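3-hydroxyacyl-CoA dehydrogenase (Archaeoglobus fulgidus, PDB 1ZEJ) probably binds NAD(+) and oxidises a 3-hydroxy substrate, either a 3-hydroxyacyl-CoA or L-gulonate, as a homodimer. Local coordinates at residues P217-A229 against E259-Y271. Sequence-based numbering, arbitrary orientation.
Sequences PLGNLDYIGLDVA and EVGVKAGKGIYEY
Asp222 accepts three hydrogen bonds from the loop 259-271 through its carboxylate. OD1 takes the N-H of Ile268 on its syn lone pair (Ile268 N to Asp222 OD1 2.7 Å). OD2 takes the backbone N of Tyr269 on the syn side, 17° out of the carboxylate plane, and Tyr271 OH on its anti lone pair (Tyr271 OH to Asp222 OD2 2.6 Å). CG beside its own backbone N (chi1 -81°) lets the carboxylate reach these amides, with its plane 87° from the Tyr271 ring. With an alanine here, two amides and the Tyr271 hydroxyl would probably lose their shared acceptor. Val262 CG2 sits over the face of the Tyr223 ring, 3.6 Å from its centroid, and also covers a face of Tyr271. Where helix 197-224 ends, Asp222 O accepts Val262 N, and Leu226 N donates to Val260 O at 2.7 Å. Beyond, Lys263 NZ forms a salt bridge with Asp227 OD1 (2.7 Å). Tyr269 OH and Gly219 N both hydrogen-bond to Asp201 of the second subunit, so this corner is part of the dimer interface. The loop, with a G1 beta bulge in which Gly265 and Lys266 face Gly261, packs on the break at Gly225 between helices 197-224 and 226-240 in the helical C-terminal domain of the 3-hydroxyacyl-CoA dehydrogenase family.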
ATOM      1  N   PRO A 217       1.835  -5.992  -4.050  1.00 28.50           N
ATOM      2  CA  PRO A 217       1.046  -5.647  -5.242  1.00 29.03           C
ATOM      3  C   PRO A 217       1.212  -6.633  -6.425  1.00 28.24           C
ATOM      4  O   PRO A 217       0.287  -6.830  -7.205  1.00 28.18           O
ATOM      5  CB  PRO A 217       1.569  -4.247  -5.596  1.00 29.48           C
ATOM      6  CG  PRO A 217       2.992  -4.189  -5.049  1.00 30.12           C
ATOM      7  CD  PRO A 217       2.890  -4.998  -3.764  1.00 29.93           C
ATOM      8  N   LEU A 218       2.372  -7.233  -6.574  1.00 28.54           N
ATOM      9  CA  LEU A 218       2.593  -8.176  -7.687  1.00 29.29           C
ATOM     10  C   LEU A 218       1.994  -9.550  -7.384  1.00 28.99           C
ATOM     11  O   LEU A 218       1.266 -10.110  -8.202  1.00 29.18           O
ATOM     12  CB  LEU A 218       4.083  -8.268  -8.039  1.00 30.48           C
ATOM     13  CG  LEU A 218       4.726  -6.962  -8.584  1.00 30.33           C
ATOM     14  CD1 LEU A 218       6.167  -7.233  -9.016  1.00 30.67           C
ATOM     15  CD2 LEU A 218       3.983  -6.341  -9.719  1.00 29.55           C
ATOM     16  N   GLY A 219       2.271 -10.084  -6.196  1.00 28.89           N
ATOM     17  CA  GLY A 219       1.601 -11.303  -5.723  1.00 28.41           C
ATOM     18  C   GLY A 219       0.090 -11.168  -5.765  1.00 28.21           C
ATOM     19  O   GLY A 219      -0.583 -12.071  -6.258  1.00 27.25           O
ATOM     20  N   ASN A 220      -0.458 -10.023  -5.337  1.00 28.52           N
ATOM     21  CA  ASN A 220      -1.909  -9.791  -5.433  1.00 30.00           C
ATOM     22  C   ASN A 220      -2.444  -9.920  -6.898  1.00 30.62           C
ATOM     23  O   ASN A 220      -3.481 -10.548  -7.146  1.00 29.42           O
ATOM     24  CB  ASN A 220      -2.276  -8.423  -4.886  1.00 29.82           C
ATOM     25  CG  ASN A 220      -3.735  -8.197  -4.850  1.00 32.92           C
ATOM     26  OD1 ASN A 220      -4.453  -8.998  -4.255  1.00 31.23           O
ATOM     27  ND2 ASN A 220      -4.231  -7.120  -5.537  1.00 32.85           N
ATOM     28  N   LEU A 221      -1.660  -9.397  -7.840  1.00 31.01           N
ATOM     29  CA  LEU A 221      -1.929  -9.475  -9.275  1.00 31.66           C
ATOM     30  C   LEU A 221      -2.115 -10.893  -9.746  1.00 30.78           C
ATOM     31  O   LEU A 221      -3.060 -11.163 -10.506  1.00 30.01           O
ATOM     32  CB  LEU A 221      -0.841  -8.726 -10.073  1.00 32.24           C
ATOM     33  CG  LEU A 221      -1.126  -8.252 -11.493  1.00 33.56           C
ATOM     34  CD1 LEU A 221      -2.365  -7.327 -11.562  1.00 37.90           C
ATOM     35  CD2 LEU A 221       0.110  -7.513 -11.921  1.00 36.02           C
ATOM     36  N   ASP A 222      -1.303 -11.830  -9.242  1.00 30.25           N
ATOM     37  CA  ASP A 222      -1.431 -13.252  -9.599  1.00 30.35           C
ATOM     38  C   ASP A 222      -2.815 -13.828  -9.268  1.00 30.47           C
ATOM     39  O   ASP A 222      -3.326 -14.671  -9.978  1.00 29.78           O
ATOM     40  CB  ASP A 222      -0.351 -14.107  -8.900  1.00 29.48           C
ATOM     41  CG  ASP A 222       1.009 -14.053  -9.614  1.00 29.55           C
ATOM     42  OD1 ASP A 222       1.043 -13.715 -10.821  1.00 31.06           O
ATOM     43  OD2 ASP A 222       2.036 -14.380  -8.979  1.00 26.21           O
ATOM     44  N   TYR A 223      -3.366 -13.404  -8.146  1.00 31.54           N
ATOM     45  CA  TYR A 223      -4.694 -13.812  -7.707  1.00 31.73           C
ATOM     46  C   TYR A 223      -5.788 -13.115  -8.501  1.00 32.63           C
ATOM     47  O   TYR A 223      -6.809 -13.728  -8.799  1.00 32.84           O
ATOM     48  CB  TYR A 223      -4.876 -13.441  -6.247  1.00 32.72           C
ATOM     49  CG  TYR A 223      -4.177 -14.357  -5.331  1.00 33.19           C
ATOM     50  CD1 TYR A 223      -4.745 -15.564  -4.984  1.00 34.04           C
ATOM     51  CD2 TYR A 223      -2.922 -14.065  -4.856  1.00 34.10           C
ATOM     52  CE1 TYR A 223      -4.116 -16.421  -4.137  1.00 32.52           C
ATOM     53  CE2 TYR A 223      -2.277 -14.935  -4.025  1.00 35.22           C
ATOM     54  CZ  TYR A 223      -2.927 -16.123  -3.674  1.00 32.86           C
ATOM     55  OH  TYR A 223      -2.288 -16.995  -2.860  1.00 39.04           O
ATOM     56  N   ILE A 224      -5.598 -11.831  -8.799  1.00 33.14           N
ATOM     57  CA  ILE A 224      -6.477 -11.097  -9.717  1.00 34.75           C
ATOM     58  C   ILE A 224      -6.509 -11.836 -11.053  1.00 34.69           C
ATOM     59  O   ILE A 224      -7.584 -12.084 -11.606  1.00 32.96           O
ATOM     60  CB  ILE A 224      -6.023  -9.612  -9.892  1.00 35.03           C
ATOM     61  CG1 ILE A 224      -6.512  -8.776  -8.698  1.00 37.14           C
ATOM     62  CG2 ILE A 224      -6.555  -8.977 -11.197  1.00 35.43           C
ATOM     63  CD1 ILE A 224      -5.718  -7.514  -8.498  1.00 37.41           C
ATOM     64  N   GLY A 225      -5.322 -12.213 -11.551  1.00 32.43           N
ATOM     65  CA  GLY A 225      -5.189 -12.821 -12.862  1.00 32.41           C
ATOM     66  C   GLY A 225      -4.478 -11.832 -13.750  1.00 32.55           C
ATOM     67  O   GLY A 225      -4.912 -10.689 -13.882  1.00 32.70           O
ATOM     68  N   LEU A 226      -3.329 -12.242 -14.290  1.00 32.86           N
ATOM     69  CA  LEU A 226      -2.529 -11.360 -15.123  1.00 32.70           C
ATOM     70  C   LEU A 226      -3.255 -11.024 -16.420  1.00 32.47           C
ATOM     71  O   LEU A 226      -3.160  -9.896 -16.867  1.00 32.17           O
ATOM     72  CB  LEU A 226      -1.167 -11.981 -15.432  1.00 32.94           C
ATOM     73  CG  LEU A 226      -0.031 -11.670 -14.470  1.00 34.61           C
ATOM     74  CD1 LEU A 226      -0.399 -11.900 -13.021  1.00 36.97           C
ATOM     75  CD2 LEU A 226       1.239 -12.459 -14.881  1.00 33.71           C
ATOM     76  N   ASP A 227      -3.927 -12.019 -17.027  1.00 32.19           N
ATOM     77  CA  ASP A 227      -4.807 -11.789 -18.183  1.00 33.14           C
ATOM     78  C   ASP A 227      -5.939 -10.775 -17.861  1.00 34.49           C
ATOM     79  O   ASP A 227      -6.186  -9.821 -18.619  1.00 33.49           O
ATOM     80  CB  ASP A 227      -5.353 -13.122 -18.723  1.00 33.40           C
ATOM     81  CG  ASP A 227      -6.032 -13.981 -17.647  1.00 34.25           C
ATOM     82  OD1 ASP A 227      -5.883 -13.745 -16.427  1.00 35.44           O
ATOM     83  OD2 ASP A 227      -6.743 -14.896 -18.032  1.00 36.07           O
ATOM     84  N   VAL A 228      -6.596 -10.979 -16.718  1.00 35.34           N
ATOM     85  CA  VAL A 228      -7.644 -10.089 -16.260  1.00 36.45           C
ATOM     86  C   VAL A 228      -7.097  -8.675 -16.140  1.00 36.87           C
ATOM     87  O   VAL A 228      -7.690  -7.725 -16.659  1.00 36.07           O
ATOM     88  CB  VAL A 228      -8.228 -10.563 -14.899  1.00 36.46           C
ATOM     89  CG1 VAL A 228      -9.056  -9.472 -14.260  1.00 37.74           C
ATOM     90  CG2 VAL A 228      -9.059 -11.809 -15.112  1.00 36.97           C
ATOM     91  N   ALA A 229      -5.945  -8.549 -15.489  1.00 38.02           N
ATOM     92  CA  ALA A 229      -5.332  -7.251 -15.269  1.00 39.53           C
ATOM     93  C   ALA A 229      -4.913  -6.561 -16.554  1.00 41.22           C
ATOM     94  O   ALA A 229      -5.118  -5.367 -16.704  1.00 41.80           O
ATOM     95  CB  ALA A 229      -4.144  -7.375 -14.311  1.00 40.14           C
ATOM     96  N   GLU A 259       1.157 -17.862 -18.534  1.00 38.16           N
ATOM     97  CA  GLU A 259       1.491 -17.686 -17.129  1.00 37.54           C
ATOM     98  C   GLU A 259       0.617 -16.556 -16.579  1.00 36.42           C
ATOM     99  O   GLU A 259       1.098 -15.450 -16.288  1.00 35.84           O
ATOM    100  CB  GLU A 259       2.994 -17.369 -16.956  1.00 37.52           C
ATOM    101  CG  GLU A 259       3.919 -18.411 -17.570  1.00 37.90           C
ATOM    102  CD  GLU A 259       5.401 -18.016 -17.568  1.00 38.79           C
ATOM    103  OE1 GLU A 259       5.747 -16.869 -17.212  1.00 43.42           O
ATOM    104  OE2 GLU A 259       6.230 -18.869 -17.937  1.00 41.49           O
ATOM    105  N   VAL A 260      -0.669 -16.865 -16.422  1.00 35.12           N
ATOM    106  CA  VAL A 260      -1.697 -15.870 -16.126  1.00 34.60           C
ATOM    107  C   VAL A 260      -2.007 -15.697 -14.622  1.00 34.36           C
ATOM    108  O   VAL A 260      -2.812 -14.848 -14.257  1.00 34.14           O
ATOM    109  CB  VAL A 260      -3.012 -16.149 -16.910  1.00 34.56           C
ATOM    110  CG1 VAL A 260      -2.778 -15.985 -18.421  1.00 35.54           C
ATOM    111  CG2 VAL A 260      -3.591 -17.547 -16.589  1.00 34.35           C
ATOM    112  N   GLY A 261      -1.357 -16.493 -13.766  1.00 34.18           N
ATOM    113  CA  GLY A 261      -1.461 -16.352 -12.321  1.00 33.41           C
ATOM    114  C   GLY A 261      -1.784 -17.625 -11.578  1.00 32.51           C
ATOM    115  O   GLY A 261      -1.520 -18.736 -12.048  1.00 32.46           O
ATOM    116  N   VAL A 262      -2.367 -17.455 -10.397  1.00 32.82           N
ATOM    117  CA  VAL A 262      -2.725 -18.567  -9.499  1.00 33.08           C
ATOM    118  C   VAL A 262      -3.552 -19.641 -10.213  1.00 33.64           C
ATOM    119  O   VAL A 262      -3.342 -20.842 -10.003  1.00 32.49           O
ATOM    120  CB  VAL A 262      -3.500 -18.036  -8.248  1.00 32.88           C
ATOM    121  CG1 VAL A 262      -4.037 -19.157  -7.406  1.00 33.17           C
ATOM    122  CG2 VAL A 262      -2.597 -17.146  -7.402  1.00 33.95           C
ATOM    123  N   LYS A 263      -4.471 -19.210 -11.075  1.00 34.17           N
ATOM    124  CA  LYS A 263      -5.336 -20.151 -11.815  1.00 35.91           C
ATOM    125  C   LYS A 263      -4.542 -21.091 -12.733  1.00 35.64           C
ATOM    126  O   LYS A 263      -4.927 -22.255 -12.946  1.00 36.13           O
ATOM    127  CB  LYS A 263      -6.422 -19.392 -12.598  1.00 36.24           C
ATOM    128  CG  LYS A 263      -6.003 -18.881 -13.992  1.00 39.01           C
ATOM    129  CD  LYS A 263      -7.015 -17.862 -14.570  1.00 38.61           C
ATOM    130  CE  LYS A 263      -6.587 -16.436 -14.312  1.00 40.69           C
ATOM    131  NZ  LYS A 263      -7.461 -15.422 -14.991  1.00 42.52           N
ATOM    132  N   ALA A 264      -3.413 -20.609 -13.254  1.00 35.47           N
ATOM    133  CA  ALA A 264      -2.535 -21.431 -14.088  1.00 34.91           C
ATOM    134  C   ALA A 264      -1.377 -22.027 -13.290  1.00 34.46           C
ATOM    135  O   ALA A 264      -0.538 -22.726 -13.831  1.00 34.70           O
ATOM    136  CB  ALA A 264      -2.006 -20.609 -15.241  1.00 35.21           C
ATOM    137  N   GLY A 265      -1.343 -21.759 -11.991  1.00 33.90           N
ATOM    138  CA  GLY A 265      -0.301 -22.271 -11.141  1.00 33.41           C
ATOM    139  C   GLY A 265       0.982 -21.489 -11.288  1.00 32.72           C
ATOM    140  O   GLY A 265       1.989 -21.859 -10.692  1.00 31.94           O
ATOM    141  N   LYS A 266       0.958 -20.425 -12.093  1.00 32.37           N
ATOM    142  CA  LYS A 266       2.169 -19.649 -12.396  1.00 32.22           C
ATOM    143  C   LYS A 266       1.814 -18.306 -13.004  1.00 31.21           C
ATOM    144  O   LYS A 266       1.118 -18.222 -14.002  1.00 30.16           O
ATOM    145  CB  LYS A 266       3.116 -20.415 -13.350  1.00 32.18           C
ATOM    146  CG  LYS A 266       4.500 -19.743 -13.553  1.00 33.89           C
ATOM    147  CD  LYS A 266       5.324 -20.490 -14.620  1.00 34.20           C
ATOM    148  CE  LYS A 266       6.791 -20.528 -14.323  1.00 37.96           C
ATOM    149  NZ  LYS A 266       7.444 -19.205 -14.097  1.00 39.25           N
ATOM    150  N   GLY A 267       2.285 -17.243 -12.377  1.00 31.10           N
ATOM    151  CA  GLY A 267       2.223 -15.945 -12.992  1.00 31.58           C
ATOM    152  C   GLY A 267       3.538 -15.268 -12.730  1.00 32.11           C
ATOM    153  O   GLY A 267       4.589 -15.687 -13.253  1.00 32.23           O
ATOM    154  N   ILE A 268       3.498 -14.225 -11.917  1.00 31.31           N
ATOM    155  CA  ILE A 268       4.736 -13.650 -11.390  1.00 32.30           C
ATOM    156  C   ILE A 268       5.432 -14.704 -10.505  1.00 31.57           C
ATOM    157  O   ILE A 268       6.659 -14.904 -10.594  1.00 31.60           O
ATOM    158  CB  ILE A 268       4.466 -12.337 -10.650  1.00 32.70           C
ATOM    159  CG1 ILE A 268       3.892 -11.303 -11.637  1.00 33.70           C
ATOM    160  CG2 ILE A 268       5.784 -11.807 -10.047  1.00 34.17           C
ATOM    161  CD1 ILE A 268       2.962 -10.337 -11.041  1.00 36.91           C
ATOM    162  N   TYR A 269       4.638 -15.415  -9.704  1.00 30.57           N
ATOM    163  CA  TYR A 269       5.130 -16.458  -8.808  1.00 30.21           C
ATOM    164  C   TYR A 269       4.447 -17.782  -9.140  1.00 30.81           C
ATOM    165  O   TYR A 269       3.553 -17.806  -9.975  1.00 29.71           O
ATOM    166  CB  TYR A 269       4.818 -16.069  -7.389  1.00 30.58           C
ATOM    167  CG  TYR A 269       5.397 -14.730  -6.995  1.00 29.71           C
ATOM    168  CD1 TYR A 269       6.787 -14.496  -7.000  1.00 32.27           C
ATOM    169  CD2 TYR A 269       4.579 -13.695  -6.639  1.00 30.60           C
ATOM    170  CE1 TYR A 269       7.299 -13.249  -6.648  1.00 31.34           C
ATOM    171  CE2 TYR A 269       5.073 -12.486  -6.294  1.00 30.28           C
ATOM    172  CZ  TYR A 269       6.431 -12.260  -6.265  1.00 33.13           C
ATOM    173  OH  TYR A 269       6.870 -10.995  -5.882  1.00 33.09           O
ATOM    174  N   GLU A 270       4.868 -18.857  -8.475  1.00 31.19           N
ATOM    175  CA  GLU A 270       4.319 -20.200  -8.685  1.00 33.20           C
ATOM    176  C   GLU A 270       3.492 -20.594  -7.470  1.00 33.23           C
ATOM    177  O   GLU A 270       3.820 -20.211  -6.327  1.00 33.02           O
ATOM    178  CB  GLU A 270       5.438 -21.218  -8.932  1.00 33.11           C
ATOM    179  CG  GLU A 270       6.266 -20.873 -10.170  1.00 34.69           C
ATOM    180  CD  GLU A 270       7.280 -21.938 -10.568  1.00 36.72           C
ATOM    181  OE1 GLU A 270       7.209 -23.084 -10.062  1.00 41.55           O
ATOM    182  OE2 GLU A 270       8.152 -21.629 -11.413  1.00 41.74           O
ATOM    183  N   TYR A 271       2.420 -21.342  -7.727  1.00 33.42           N
ATOM    184  CA  TYR A 271       1.376 -21.640  -6.724  1.00 33.73           C
ATOM    185  C   TYR A 271       1.034 -23.131  -6.691  1.00 35.79           C
ATOM    186  O   TYR A 271       1.193 -23.822  -7.697  1.00 35.88           O
ATOM    187  CB  TYR A 271       0.125 -20.820  -7.024  1.00 32.33           C
ATOM    188  CG  TYR A 271       0.427 -19.338  -6.925  1.00 30.34           C
ATOM    189  CD1 TYR A 271       0.877 -18.632  -8.024  1.00 29.22           C
ATOM    190  CD2 TYR A 271       0.321 -18.669  -5.715  1.00 28.61           C
ATOM    191  CE1 TYR A 271       1.212 -17.305  -7.930  1.00 27.76           C
ATOM    192  CE2 TYR A 271       0.645 -17.315  -5.610  1.00 28.99           C
ATOM    193  CZ  TYR A 271       1.083 -16.640  -6.723  1.00 29.71           C
ATOM    194  OH  TYR A 271       1.451 -15.296  -6.624  1.00 29.09           O
TER
HETATM  195  O   HOH W   1      -5.174 -16.143 -11.471  1.00 40.31           O